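Local structure of TodX (Pseudomonas putida, 3BS0) at residues P371-E383 against I392-V404. The protein probably carries toluene and other aromatic hydrocarbons across the outer membrane, as a beta-barrel channel of the FadL family. Residues are numbered along the deposited sequence; the frame is centred on the assembly and turned at random.
Sequences PAYLKRHVTFGGE and INLAISFGLRERV
L374 and K375 meet E402 where the chain enters an antiparallel beta hairpin of the FadL-type outer-membrane barrel. The methyl CD2 of L374 lies 4.0 Å from CG of E402, an apolar touch on the carboxylate's stem. Next, the backbone N of K375 donates to OE1 of E402 (3.0 Å) on the syn side, though 29° out of the carboxylate plane, while the lysine NZ makes a long salt bridge of 3.9 Å to OE2. With an alanine at E402, the K375 amide would probably lose this acceptor and its ammonium this countercharge. R376 O accepts from L400 N, which lies above the carbonyl plane; the arginine's aliphatic stem crosses the leucine while its charged end makes a cation-pi contact with Y356. Regular pairing begins at H377–G399, where a CB on the glycine would probably crowd L374 CD1 and the imidazole. V378, F380, L394, I396 and F398 lie on the outer face, which probably meets lipid; T379, S397 and N393 turn to the interior, toward helix 11-15. T379 OG1 stands between its backbone N and carbonyl carbon (chi1 66°), from where it reaches G17 N. A CB on G381 would probably press on L394 O. At the far end L394 N reaches G382 O at 2.7 Å, nearly straight along its carbonyl bond.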
ATOM      1  N   PRO A 371       5.386   3.810  -9.000  1.00 44.64           N
ATOM      2  CA  PRO A 371       4.217   3.812  -9.887  1.00 46.14           C
ATOM      3  C   PRO A 371       2.958   4.356  -9.192  1.00 48.26           C
ATOM      4  O   PRO A 371       2.771   4.156  -7.991  1.00 48.77           O
ATOM      5  CB  PRO A 371       4.066   2.334 -10.268  1.00 47.35           C
ATOM      6  CG  PRO A 371       5.393   1.687  -9.862  1.00 45.51           C
ATOM      7  CD  PRO A 371       5.745   2.434  -8.619  1.00 44.81           C
ATOM      8  N   ALA A 372       2.103   5.042  -9.948  1.00 51.13           N
ATOM      9  CA  ALA A 372       0.861   5.590  -9.396  1.00 54.07           C
ATOM     10  C   ALA A 372      -0.082   4.411  -9.171  1.00 55.56           C
ATOM     11  O   ALA A 372       0.063   3.387  -9.841  1.00 56.56           O
ATOM     12  CB  ALA A 372       0.240   6.573 -10.382  1.00 54.54           C
ATOM     13  N   TYR A 373      -1.038   4.539  -8.247  1.00 55.35           N
ATOM     14  CA  TYR A 373      -1.968   3.444  -7.980  1.00 55.15           C
ATOM     15  C   TYR A 373      -2.883   3.216  -9.174  1.00 53.03           C
ATOM     16  O   TYR A 373      -3.123   4.121  -9.970  1.00 51.49           O
ATOM     17  CB  TYR A 373      -2.803   3.699  -6.706  1.00 60.50           C
ATOM     18  CG  TYR A 373      -3.727   4.906  -6.740  1.00 67.93           C
ATOM     19  CD1 TYR A 373      -4.820   4.956  -7.610  1.00 70.36           C
ATOM     20  CD2 TYR A 373      -3.494   6.013  -5.915  1.00 70.84           C
ATOM     21  CE1 TYR A 373      -5.649   6.078  -7.662  1.00 73.30           C
ATOM     22  CE2 TYR A 373      -4.318   7.138  -5.959  1.00 73.16           C
ATOM     23  CZ  TYR A 373      -5.392   7.165  -6.837  1.00 74.14           C
ATOM     24  OH  TYR A 373      -6.192   8.287  -6.907  1.00 75.68           O
ATOM     25  N   LEU A 374      -3.387   1.996  -9.295  1.00 51.03           N
ATOM     26  CA  LEU A 374      -4.256   1.646 -10.402  1.00 49.59           C
ATOM     27  C   LEU A 374      -5.713   2.083 -10.214  1.00 49.78           C
ATOM     28  O   LEU A 374      -6.256   2.093  -9.109  1.00 46.29           O
ATOM     29  CB  LEU A 374      -4.134   0.148 -10.668  1.00 47.13           C
ATOM     30  CG  LEU A 374      -2.656  -0.145 -10.941  1.00 46.16           C
ATOM     31  CD1 LEU A 374      -2.402  -1.610 -11.164  1.00 45.43           C
ATOM     32  CD2 LEU A 374      -2.236   0.647 -12.151  1.00 45.29           C
ATOM     33  N   LYS A 375      -6.325   2.461 -11.330  1.00 53.56           N
ATOM     34  CA  LYS A 375      -7.700   2.958 -11.364  1.00 56.99           C
ATOM     35  C   LYS A 375      -8.782   1.925 -11.069  1.00 56.52           C
ATOM     36  O   LYS A 375      -9.667   2.163 -10.251  1.00 55.72           O
ATOM     37  CB  LYS A 375      -7.968   3.591 -12.733  1.00 58.49           C
ATOM     38  CG  LYS A 375      -8.775   4.873 -12.707  1.00 59.83           C
ATOM     39  CD  LYS A 375      -8.639   5.600 -14.039  1.00 61.31           C
ATOM     40  CE  LYS A 375      -7.177   5.969 -14.308  1.00 63.24           C
ATOM     41  NZ  LYS A 375      -6.940   6.442 -15.700  1.00 62.95           N
ATOM     42  N   ARG A 376      -8.708   0.781 -11.740  1.00 56.62           N
ATOM     43  CA  ARG A 376      -9.698  -0.270 -11.560  1.00 56.88           C
ATOM     44  C   ARG A 376      -9.100  -1.599 -11.080  1.00 54.51           C
ATOM     45  O   ARG A 376      -7.907  -1.847 -11.245  1.00 53.22           O
ATOM     46  CB  ARG A 376     -10.439  -0.486 -12.880  1.00 60.43           C
ATOM     47  CG  ARG A 376     -11.242   0.721 -13.366  1.00 64.44           C
ATOM     48  CD  ARG A 376     -11.801   0.470 -14.764  1.00 68.05           C
ATOM     49  NE  ARG A 376     -12.928   1.340 -15.091  1.00 70.59           N
ATOM     50  CZ  ARG A 376     -13.617   1.269 -16.224  1.00 71.94           C
ATOM     51  NH1 ARG A 376     -13.294   0.369 -17.147  1.00 72.42           N
ATOM     52  NH2 ARG A 376     -14.640   2.087 -16.423  1.00 73.16           N
ATOM     53  N   HIS A 377      -9.950  -2.446 -10.500  1.00 50.81           N
ATOM     54  CA  HIS A 377      -9.552  -3.753  -9.993  1.00 47.11           C
ATOM     55  C   HIS A 377     -10.702  -4.738 -10.165  1.00 46.61           C
ATOM     56  O   HIS A 377     -11.845  -4.393  -9.903  1.00 46.12           O
ATOM     57  CB  HIS A 377      -9.244  -3.670  -8.500  1.00 46.34           C
ATOM     58  CG  HIS A 377      -8.157  -2.713  -8.153  1.00 45.17           C
ATOM     59  ND1 HIS A 377      -6.827  -3.070  -8.154  1.00 43.73           N
ATOM     60  CD2 HIS A 377      -8.195  -1.399  -7.825  1.00 46.07           C
ATOM     61  CE1 HIS A 377      -6.091  -2.016  -7.845  1.00 45.04           C
ATOM     62  NE2 HIS A 377      -6.896  -0.988  -7.642  1.00 43.32           N
ATOM     63  N   VAL A 378     -10.404  -5.960 -10.594  1.00 47.16           N
ATOM     64  CA  VAL A 378     -11.429  -6.996 -10.735  1.00 47.93           C
ATOM     65  C   VAL A 378     -10.981  -8.167  -9.863  1.00 47.14           C
ATOM     66  O   VAL A 378      -9.923  -8.752 -10.078  1.00 43.13           O
ATOM     67  CB  VAL A 378     -11.573  -7.495 -12.176  1.00 49.88           C
ATOM     68  CG1 VAL A 378     -12.734  -8.478 -12.255  1.00 51.34           C
ATOM     69  CG2 VAL A 378     -11.794  -6.334 -13.113  1.00 50.20           C
ATOM     70  N   THR A 379     -11.808  -8.513  -8.889  1.00 49.00           N
ATOM     71  CA  THR A 379     -11.477  -9.564  -7.940  1.00 50.20           C
ATOM     72  C   THR A 379     -12.350 -10.813  -7.954  1.00 51.30           C
ATOM     73  O   THR A 379     -13.484 -10.794  -8.428  1.00 52.87           O
ATOM     74  CB  THR A 379     -11.508  -8.984  -6.530  1.00 50.33           C
ATOM     75  OG1 THR A 379     -12.849  -8.611  -6.200  1.00 49.76           O
ATOM     76  CG2 THR A 379     -10.668  -7.743  -6.465  1.00 51.07           C
ATOM     77  N   PHE A 380     -11.795 -11.894  -7.413  1.00 52.22           N
ATOM     78  CA  PHE A 380     -12.475 -13.181  -7.308  1.00 54.23           C
ATOM     79  C   PHE A 380     -12.118 -13.776  -5.957  1.00 54.20           C
ATOM     80  O   PHE A 380     -10.979 -13.690  -5.522  1.00 54.36           O
ATOM     81  CB  PHE A 380     -11.999 -14.169  -8.375  1.00 54.86           C
ATOM     82  CG  PHE A 380     -12.596 -13.962  -9.729  1.00 58.12           C
ATOM     83  CD1 PHE A 380     -12.505 -12.730 -10.373  1.00 60.51           C
ATOM     84  CD2 PHE A 380     -13.177 -15.035 -10.406  1.00 60.13           C
ATOM     85  CE1 PHE A 380     -12.977 -12.566 -11.683  1.00 62.32           C
ATOM     86  CE2 PHE A 380     -13.653 -14.892 -11.711  1.00 60.60           C
ATOM     87  CZ  PHE A 380     -13.551 -13.651 -12.354  1.00 61.98           C
ATOM     88  N   GLY A 381     -13.087 -14.403  -5.309  1.00 55.26           N
ATOM     89  CA  GLY A 381     -12.821 -15.006  -4.023  1.00 55.55           C
ATOM     90  C   GLY A 381     -13.594 -16.284  -3.775  1.00 55.02           C
ATOM     91  O   GLY A 381     -14.652 -16.513  -4.354  1.00 54.25           O
ATOM     92  N   GLY A 382     -13.049 -17.114  -2.898  1.00 54.24           N
ATOM     93  CA  GLY A 382     -13.687 -18.363  -2.566  1.00 53.84           C
ATOM     94  C   GLY A 382     -13.419 -18.745  -1.127  1.00 53.10           C
ATOM     95  O   GLY A 382     -12.379 -18.395  -0.567  1.00 50.04           O
ATOM     96  N   GLU A 383     -14.377 -19.449  -0.531  1.00 54.26           N
ATOM     97  CA  GLU A 383     -14.263 -19.911   0.844  1.00 56.87           C
ATOM     98  C   GLU A 383     -14.608 -21.386   0.896  1.00 57.93           C
ATOM     99  O   GLU A 383     -15.571 -21.832   0.284  1.00 57.82           O
ATOM    100  CB  GLU A 383     -15.206 -19.141   1.776  1.00 56.08           C
ATOM    101  CG  GLU A 383     -15.234 -19.696   3.198  1.00 58.85           C
ATOM    102  CD  GLU A 383     -16.102 -18.885   4.148  1.00 62.00           C
ATOM    103  OE1 GLU A 383     -17.309 -18.722   3.875  1.00 65.85           O
ATOM    104  OE2 GLU A 383     -15.584 -18.407   5.179  1.00 64.32           O
ATOM    105  N   ILE A 392     -11.024 -21.622   4.994  1.00 45.14           N
ATOM    106  CA  ILE A 392      -9.933 -21.209   4.129  1.00 43.40           C
ATOM    107  C   ILE A 392     -10.565 -20.245   3.146  1.00 42.48           C
ATOM    108  O   ILE A 392     -11.532 -20.603   2.473  1.00 42.07           O
ATOM    109  CB  ILE A 392      -9.334 -22.377   3.327  1.00 43.98           C
ATOM    110  CG1 ILE A 392      -8.771 -23.430   4.279  1.00 45.51           C
ATOM    111  CG2 ILE A 392      -8.239 -21.865   2.390  1.00 39.76           C
ATOM    112  CD1 ILE A 392      -8.286 -24.684   3.556  1.00 47.01           C
ATOM    113  N   ASN A 393     -10.027 -19.029   3.078  1.00 40.52           N
ATOM    114  CA  ASN A 393     -10.527 -17.998   2.171  1.00 39.70           C
ATOM    115  C   ASN A 393      -9.459 -17.664   1.134  1.00 39.37           C
ATOM    116  O   ASN A 393      -8.279 -17.557   1.462  1.00 38.59           O
ATOM    117  CB  ASN A 393     -10.861 -16.708   2.930  1.00 38.81           C
ATOM    118  CG  ASN A 393     -11.847 -16.918   4.051  1.00 39.60           C
ATOM    119  OD1 ASN A 393     -13.054 -16.766   3.881  1.00 39.60           O
ATOM    120  ND2 ASN A 393     -11.331 -17.261   5.214  1.00 39.88           N
ATOM    121  N   LEU A 394      -9.876 -17.506  -0.116  1.00 38.84           N
ATOM    122  CA  LEU A 394      -8.958 -17.148  -1.184  1.00 39.49           C
ATOM    123  C   LEU A 394      -9.481 -15.874  -1.826  1.00 39.84           C
ATOM    124  O   LEU A 394     -10.671 -15.570  -1.755  1.00 41.81           O
ATOM    125  CB  LEU A 394      -8.881 -18.249  -2.252  1.00 38.40           C
ATOM    126  CG  LEU A 394      -8.411 -19.649  -1.862  1.00 38.13           C
ATOM    127  CD1 LEU A 394      -9.549 -20.429  -1.217  1.00 38.04           C
ATOM    128  CD2 LEU A 394      -7.919 -20.365  -3.105  1.00 37.52           C
ATOM    129  N   ALA A 395      -8.585 -15.118  -2.441  1.00 39.57           N
ATOM    130  CA  ALA A 395      -8.965 -13.892  -3.125  1.00 36.92           C
ATOM    131  C   ALA A 395      -7.901 -13.612  -4.164  1.00 36.17           C
ATOM    132  O   ALA A 395      -6.737 -13.958  -3.980  1.00 33.54           O
ATOM    133  CB  ALA A 395      -9.060 -12.746  -2.137  1.00 36.73           C
ATOM    134  N   ILE A 396      -8.307 -13.012  -5.277  1.00 39.05           N
ATOM    135  CA  ILE A 396      -7.377 -12.669  -6.358  1.00 39.13           C
ATOM    136  C   ILE A 396      -7.894 -11.384  -6.972  1.00 41.14           C
ATOM    137  O   ILE A 396      -8.950 -11.380  -7.605  1.00 43.93           O
ATOM    138  CB  ILE A 396      -7.306 -13.758  -7.462  1.00 35.79           C
ATOM    139  CG1 ILE A 396      -6.976 -15.132  -6.863  1.00 41.12           C
ATOM    140  CG2 ILE A 396      -6.203 -13.427  -8.429  1.00 34.14           C
ATOM    141  CD1 ILE A 396      -8.146 -15.839  -6.131  1.00 39.45           C
ATOM    142  N   SER A 397      -7.155 -10.295  -6.771  1.00 42.73           N
ATOM    143  CA  SER A 397      -7.547  -8.986  -7.284  1.00 42.57           C
ATOM    144  C   SER A 397      -6.633  -8.495  -8.396  1.00 43.87           C
ATOM    145  O   SER A 397      -5.425  -8.426  -8.232  1.00 42.58           O
ATOM    146  CB  SER A 397      -7.548  -7.978  -6.151  1.00 42.44           C
ATOM    147  OG  SER A 397      -7.840  -6.685  -6.637  1.00 47.33           O
ATOM    148  N   PHE A 398      -7.216  -8.150  -9.537  1.00 46.85           N
ATOM    149  CA  PHE A 398      -6.427  -7.688 -10.673  1.00 45.26           C
ATOM    150  C   PHE A 398      -6.563  -6.190 -10.847  1.00 46.78           C
ATOM    151  O   PHE A 398      -7.653  -5.687 -11.125  1.00 46.42           O
ATOM    152  CB  PHE A 398      -6.879  -8.349 -11.974  1.00 43.21           C
ATOM    153  CG  PHE A 398      -7.042  -9.839 -11.895  1.00 42.46           C
ATOM    154  CD1 PHE A 398      -7.977 -10.411 -11.041  1.00 43.89           C
ATOM    155  CD2 PHE A 398      -6.315 -10.669 -12.725  1.00 43.37           C
ATOM    156  CE1 PHE A 398      -8.186 -11.784 -11.021  1.00 43.75           C
ATOM    157  CE2 PHE A 398      -6.519 -12.052 -12.713  1.00 44.16           C
ATOM    158  CZ  PHE A 398      -7.455 -12.602 -11.860  1.00 41.99           C
ATOM    159  N   GLY A 399      -5.451  -5.484 -10.666  1.00 47.74           N
ATOM    160  CA  GLY A 399      -5.445  -4.049 -10.849  1.00 49.00           C
ATOM    161  C   GLY A 399      -5.344  -3.845 -12.344  1.00 50.47           C
ATOM    162  O   GLY A 399      -4.297  -4.090 -12.933  1.00 50.76           O
ATOM    163  N   LEU A 400      -6.441  -3.425 -12.963  1.00 52.44           N
ATOM    164  CA  LEU A 400      -6.466  -3.209 -14.407  1.00 53.26           C
ATOM    165  C   LEU A 400      -5.281  -2.393 -14.908  1.00 52.54           C
ATOM    166  O   LEU A 400      -4.887  -1.383 -14.308  1.00 51.04           O
ATOM    167  CB  LEU A 400      -7.788  -2.556 -14.816  1.00 54.90           C
ATOM    168  CG  LEU A 400      -8.972  -3.484 -14.539  1.00 56.89           C
ATOM    169  CD1 LEU A 400     -10.255  -2.807 -14.957  1.00 57.42           C
ATOM    170  CD2 LEU A 400      -8.795  -4.801 -15.296  1.00 56.59           C
ATOM    171  N   ARG A 401      -4.722  -2.859 -16.017  1.00 51.80           N
ATOM    172  CA  ARG A 401      -3.560  -2.246 -16.638  1.00 52.81           C
ATOM    173  C   ARG A 401      -3.845  -0.959 -17.396  1.00 52.27           C
ATOM    174  O   ARG A 401      -4.678  -0.935 -18.293  1.00 53.02           O
ATOM    175  CB  ARG A 401      -2.905  -3.259 -17.579  1.00 54.23           C
ATOM    176  CG  ARG A 401      -1.922  -2.672 -18.580  1.00 56.22           C
ATOM    177  CD  ARG A 401      -1.160  -3.784 -19.273  1.00 59.89           C
ATOM    178  NE  ARG A 401      -0.164  -4.410 -18.398  1.00 62.37           N
ATOM    179  CZ  ARG A 401       1.119  -4.055 -18.349  1.00 63.83           C
ATOM    180  NH1 ARG A 401       1.574  -3.079 -19.126  1.00 64.12           N
ATOM    181  NH2 ARG A 401       1.952  -4.677 -17.525  1.00 64.64           N
ATOM    182  N   GLU A 402      -3.149   0.110 -17.041  1.00 50.32           N
ATOM    183  CA  GLU A 402      -3.348   1.362 -17.744  1.00 50.28           C
ATOM    184  C   GLU A 402      -2.028   1.883 -18.309  1.00 49.93           C
ATOM    185  O   GLU A 402      -0.980   1.748 -17.679  1.00 48.31           O
ATOM    186  CB  GLU A 402      -3.993   2.391 -16.818  1.00 49.55           C
ATOM    187  CG  GLU A 402      -3.261   2.633 -15.521  1.00 49.33           C
ATOM    188  CD  GLU A 402      -4.089   3.439 -14.536  1.00 50.78           C
ATOM    189  OE1 GLU A 402      -5.094   2.905 -13.988  1.00 45.92           O
ATOM    190  OE2 GLU A 402      -3.725   4.616 -14.321  1.00 53.14           O
ATOM    191  N   ARG A 403      -2.092   2.435 -19.520  1.00 51.52           N
ATOM    192  CA  ARG A 403      -0.922   2.998 -20.200  1.00 53.06           C
ATOM    193  C   ARG A 403      -0.839   4.469 -19.801  1.00 52.42           C
ATOM    194  O   ARG A 403      -1.779   5.000 -19.222  1.00 52.91           O
ATOM    195  CB  ARG A 403      -1.062   2.867 -21.729  1.00 54.05           C
ATOM    196  CG  ARG A 403      -0.550   1.540 -22.357  1.00 58.84           C
ATOM    197  CD  ARG A 403      -1.428   0.323 -22.034  1.00 64.13           C
ATOM    198  NE  ARG A 403      -1.403  -0.699 -23.091  1.00 68.03           N
ATOM    199  CZ  ARG A 403      -2.217  -1.756 -23.130  1.00 69.15           C
ATOM    200  NH1 ARG A 403      -3.116  -1.939 -22.171  1.00 69.84           N
ATOM    201  NH2 ARG A 403      -2.154  -2.619 -24.138  1.00 70.73           N
ATOM    202  N   VAL A 404       0.269   5.132 -20.101  1.00 53.83           N
ATOM    203  CA  VAL A 404       0.413   6.537 -19.727  1.00 57.16           C
ATOM    204  C   VAL A 404       1.844   7.059 -19.944  1.00 59.12           C
ATOM    205  O   VAL A 404       2.794   6.555 -19.345  1.00 58.95           O
ATOM    206  CB  VAL A 404       0.000   6.726 -18.235  1.00 57.07           C
ATOM    207  CG1 VAL A 404       0.896   5.886 -17.341  1.00 56.71           C
ATOM    208  CG2 VAL A 404       0.039   8.191 -17.844  1.00 55.95           C
TER